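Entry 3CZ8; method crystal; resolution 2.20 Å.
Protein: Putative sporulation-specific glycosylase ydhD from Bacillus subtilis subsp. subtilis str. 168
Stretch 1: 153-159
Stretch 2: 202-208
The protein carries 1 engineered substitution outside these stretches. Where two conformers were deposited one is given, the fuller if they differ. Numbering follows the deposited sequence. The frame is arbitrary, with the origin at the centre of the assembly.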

# COMPACT_ATOMS: atom_id res chain seq x y z
N PRO A 153 -7.28 -1.43 -20.27
CA PRO A 153 -7.28 0.02 -20.07
C PRO A 153 -8.60 0.64 -20.53
O PRO A 153 -9.28 0.08 -21.39
CB PRO A 153 -6.13 0.51 -20.97
CG PRO A 153 -5.42 -0.72 -21.43
CD PRO A 153 -6.41 -1.83 -21.39
N ALA A 154 -8.96 1.77 -19.94
CA ALA A 154 -10.19 2.47 -20.30
C ALA A 154 -10.13 2.99 -21.73
O ALA A 154 -9.13 3.58 -22.15
CB ALA A 154 -10.44 3.62 -19.34
N LYS A 155 -11.21 2.74 -22.48
CA LYS A 155 -11.32 3.15 -23.87
C LYS A 155 -12.58 3.98 -24.05
O LYS A 155 -13.62 3.67 -23.47
CB LYS A 155 -11.38 1.94 -24.81
CG LYS A 155 -10.03 1.27 -25.05
CD LYS A 155 -10.12 0.11 -26.04
CE LYS A 155 -10.38 0.57 -27.46
NZ LYS A 155 -9.96 -0.45 -28.46
N THR A 156 -12.45 5.03 -24.87
CA THR A 156 -13.58 5.91 -25.20
C THR A 156 -13.93 5.82 -26.68
O THR A 156 -15.04 6.18 -27.09
CB THR A 156 -13.31 7.38 -24.79
OG1 THR A 156 -14.51 8.15 -24.97
CG2 THR A 156 -12.18 8.01 -25.62
N SER A 157 -12.99 5.31 -27.48
CA SER A 157 -13.20 5.08 -28.91
C SER A 157 -12.20 4.03 -29.38
O SER A 157 -11.42 3.51 -28.57
CB SER A 157 -13.02 6.37 -29.71
OG SER A 157 -11.65 6.70 -29.85
N ASP A 158 -12.19 3.72 -30.67
CA ASP A 158 -11.23 2.76 -31.21
C ASP A 158 -10.14 3.44 -32.05
O ASP A 158 -9.48 2.79 -32.86
CB ASP A 158 -11.96 1.68 -32.00
CG ASP A 158 -11.42 0.29 -31.71
OD1 ASP A 158 -12.20 -0.57 -31.23
OD2 ASP A 158 -10.21 0.05 -31.95
N ASN A 159 -9.94 4.73 -31.81
CA ASN A 159 -9.06 5.55 -32.64
C ASN A 159 -7.65 5.70 -32.08
O ASN A 159 -6.78 6.30 -32.72
CB ASN A 159 -9.70 6.93 -32.88
CG ASN A 159 -11.09 6.82 -33.49
OD1 ASN A 159 -12.06 7.35 -32.94
ND2 ASN A 159 -11.20 6.12 -34.61
N ARG A 202 -17.69 8.46 -17.65
CA ARG A 202 -18.98 8.49 -18.34
C ARG A 202 -18.84 8.01 -19.79
O ARG A 202 -19.55 7.10 -20.20
CB ARG A 202 -19.53 9.92 -18.33
CG ARG A 202 -20.83 10.14 -19.12
CD ARG A 202 -22.05 10.07 -18.22
NE ARG A 202 -21.98 11.07 -17.15
CZ ARG A 202 -22.72 11.04 -16.05
NH1 ARG A 202 -23.60 10.06 -15.85
NH2 ARG A 202 -22.57 11.99 -15.13
N ARG A 203 -17.92 8.63 -20.52
CA ARG A 203 -17.62 8.27 -21.91
C ARG A 203 -17.15 6.83 -22.07
O ARG A 203 -17.55 6.15 -23.01
CB ARG A 203 -16.58 9.22 -22.50
CG ARG A 203 -17.12 10.56 -22.94
CD ARG A 203 -15.98 11.54 -23.21
NE ARG A 203 -16.47 12.85 -23.62
CZ ARG A 203 -16.79 13.84 -22.79
NH1 ARG A 203 -16.70 13.68 -21.47
NH2 ARG A 203 -17.22 15.00 -23.27
N THR A 204 -16.30 6.37 -21.14
CA THR A 204 -15.79 4.99 -21.13
C THR A 204 -16.93 4.00 -20.96
O THR A 204 -17.02 3.03 -21.72
CB THR A 204 -14.73 4.79 -20.00
OG1 THR A 204 -13.65 5.69 -20.20
CG2 THR A 204 -14.20 3.36 -20.00
N ILE A 205 -17.81 4.26 -19.99
CA ILE A 205 -18.98 3.42 -19.73
C ILE A 205 -19.90 3.37 -20.97
O ILE A 205 -20.28 2.29 -21.41
CB ILE A 205 -19.75 3.89 -18.47
CG1 ILE A 205 -18.96 3.56 -17.20
CG2 ILE A 205 -21.12 3.22 -18.37
CD1 ILE A 205 -19.46 4.27 -15.95
N GLU A 206 -20.18 4.55 -21.53
CA GLU A 206 -21.08 4.70 -22.69
C GLU A 206 -20.59 3.91 -23.90
O GLU A 206 -21.39 3.31 -24.61
CB GLU A 206 -21.22 6.19 -23.05
CG GLU A 206 -22.64 6.63 -23.40
CD GLU A 206 -23.39 7.18 -22.20
OE1 GLU A 206 -22.93 8.19 -21.61
OE2 GLU A 206 -24.44 6.62 -21.85
N PHE A 207 -19.28 3.92 -24.11
CA PHE A 207 -18.62 3.14 -25.15
C PHE A 207 -18.67 1.64 -24.86
O PHE A 207 -18.81 0.83 -25.78
CB PHE A 207 -17.17 3.63 -25.30
CG PHE A 207 -16.34 2.82 -26.27
CD1 PHE A 207 -16.47 3.02 -27.65
CD2 PHE A 207 -15.40 1.90 -25.81
CE1 PHE A 207 -15.70 2.30 -28.55
CE2 PHE A 207 -14.63 1.17 -26.70
CZ PHE A 207 -14.77 1.37 -28.08
N THR A 208 -18.58 1.27 -23.58
CA THR A 208 -18.55 -0.14 -23.17
C THR A 208 -19.93 -0.82 -23.14
O THR A 208 -20.06 -1.97 -23.55
CB THR A 208 -17.86 -0.31 -21.79
OG1 THR A 208 -16.69 0.51 -21.73
CG2 THR A 208 -17.44 -1.75 -21.58

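An irregular segment, 153-159, lies against one side of a helix, 202-208, and no hydrogen bond joins the two. What holds them is close packing, 333 Å² of surface buried over both sides, and Phe207 is the most covered residue, at 92 Å². The helix presents the adjacent pair Arg203 and Thr204 and, about a turn further on, Phe207, while Ile205 points away.

Pro153 stays out of reach, so the contact opens at Ala154. Its CB meets Thr204 CG2 at 3.8 Å, methyl against methyl, and the small side chain fills the place with a single carbon. On the threonine CG2 makes the closest approach to the alanine, and OG1 is hydrogen-bonded to a residue just outside the stretches.

Lys155 works through its backbone and the root of its side chain. Its carbonyl O sits 3.5 Å from Thr204 CA, a CA-H...O contact with an angle of 152° at the hydrogen, and 3.4 Å from Phe207 CD2. Both of these contacts are to carbon; the amide of Phe207 is bonded within the helix, Phe207 N to Arg203 O (3.0 Å). CB of Lys155 packs 3.8 Å from Phe207 CE2, and the longer chain carries Lys155 NZ to a salt bridge with Asp158 OD2 at 3.5 Å. NZ also has a hydrogen-bonding partner elsewhere in the structure.

The nearest CA atoms are those of Thr156 and Thr204, 4.7 Å apart. Although the CA-to-CB bond of Thr156 points away, its OG1 lies 3.4 Å from Arg203 CB. Arg203 starts toward the loop, but its end leads away, so that the base of the side chain makes the contact and the guanidinium finds a partner elsewhere in the structure. The carbonyl O of Thr156 also approaches Phe207 CD1, at 3.5 Å.

Ser157 continues the cover over the aromatic ring. Its CA is 3.8 Å from Phe207 CE1, and together with Thr156 C it lies over one face of the ring. The CA-to-CB bond points away, leaving backbone to pack on the phenylalanine while Ser157 OG donates a hydrogen bond to Asn159 OD1 (3.2 Å). Asp158 touches more lightly, its N 4.3 Å from Phe207 CE1; its OD2 pairs with Lys155 NZ, and both carboxylate oxygens are hydrogen-bonded elsewhere. Asn159 lies beyond the contact.

The rule to read here is economical: Phe207, directed toward the loop with chi1 in t, and Thr204 share the surface on which an irregular backbone packs, while Lys155 NZ and the Asp158 carboxylate find partners away from the helix.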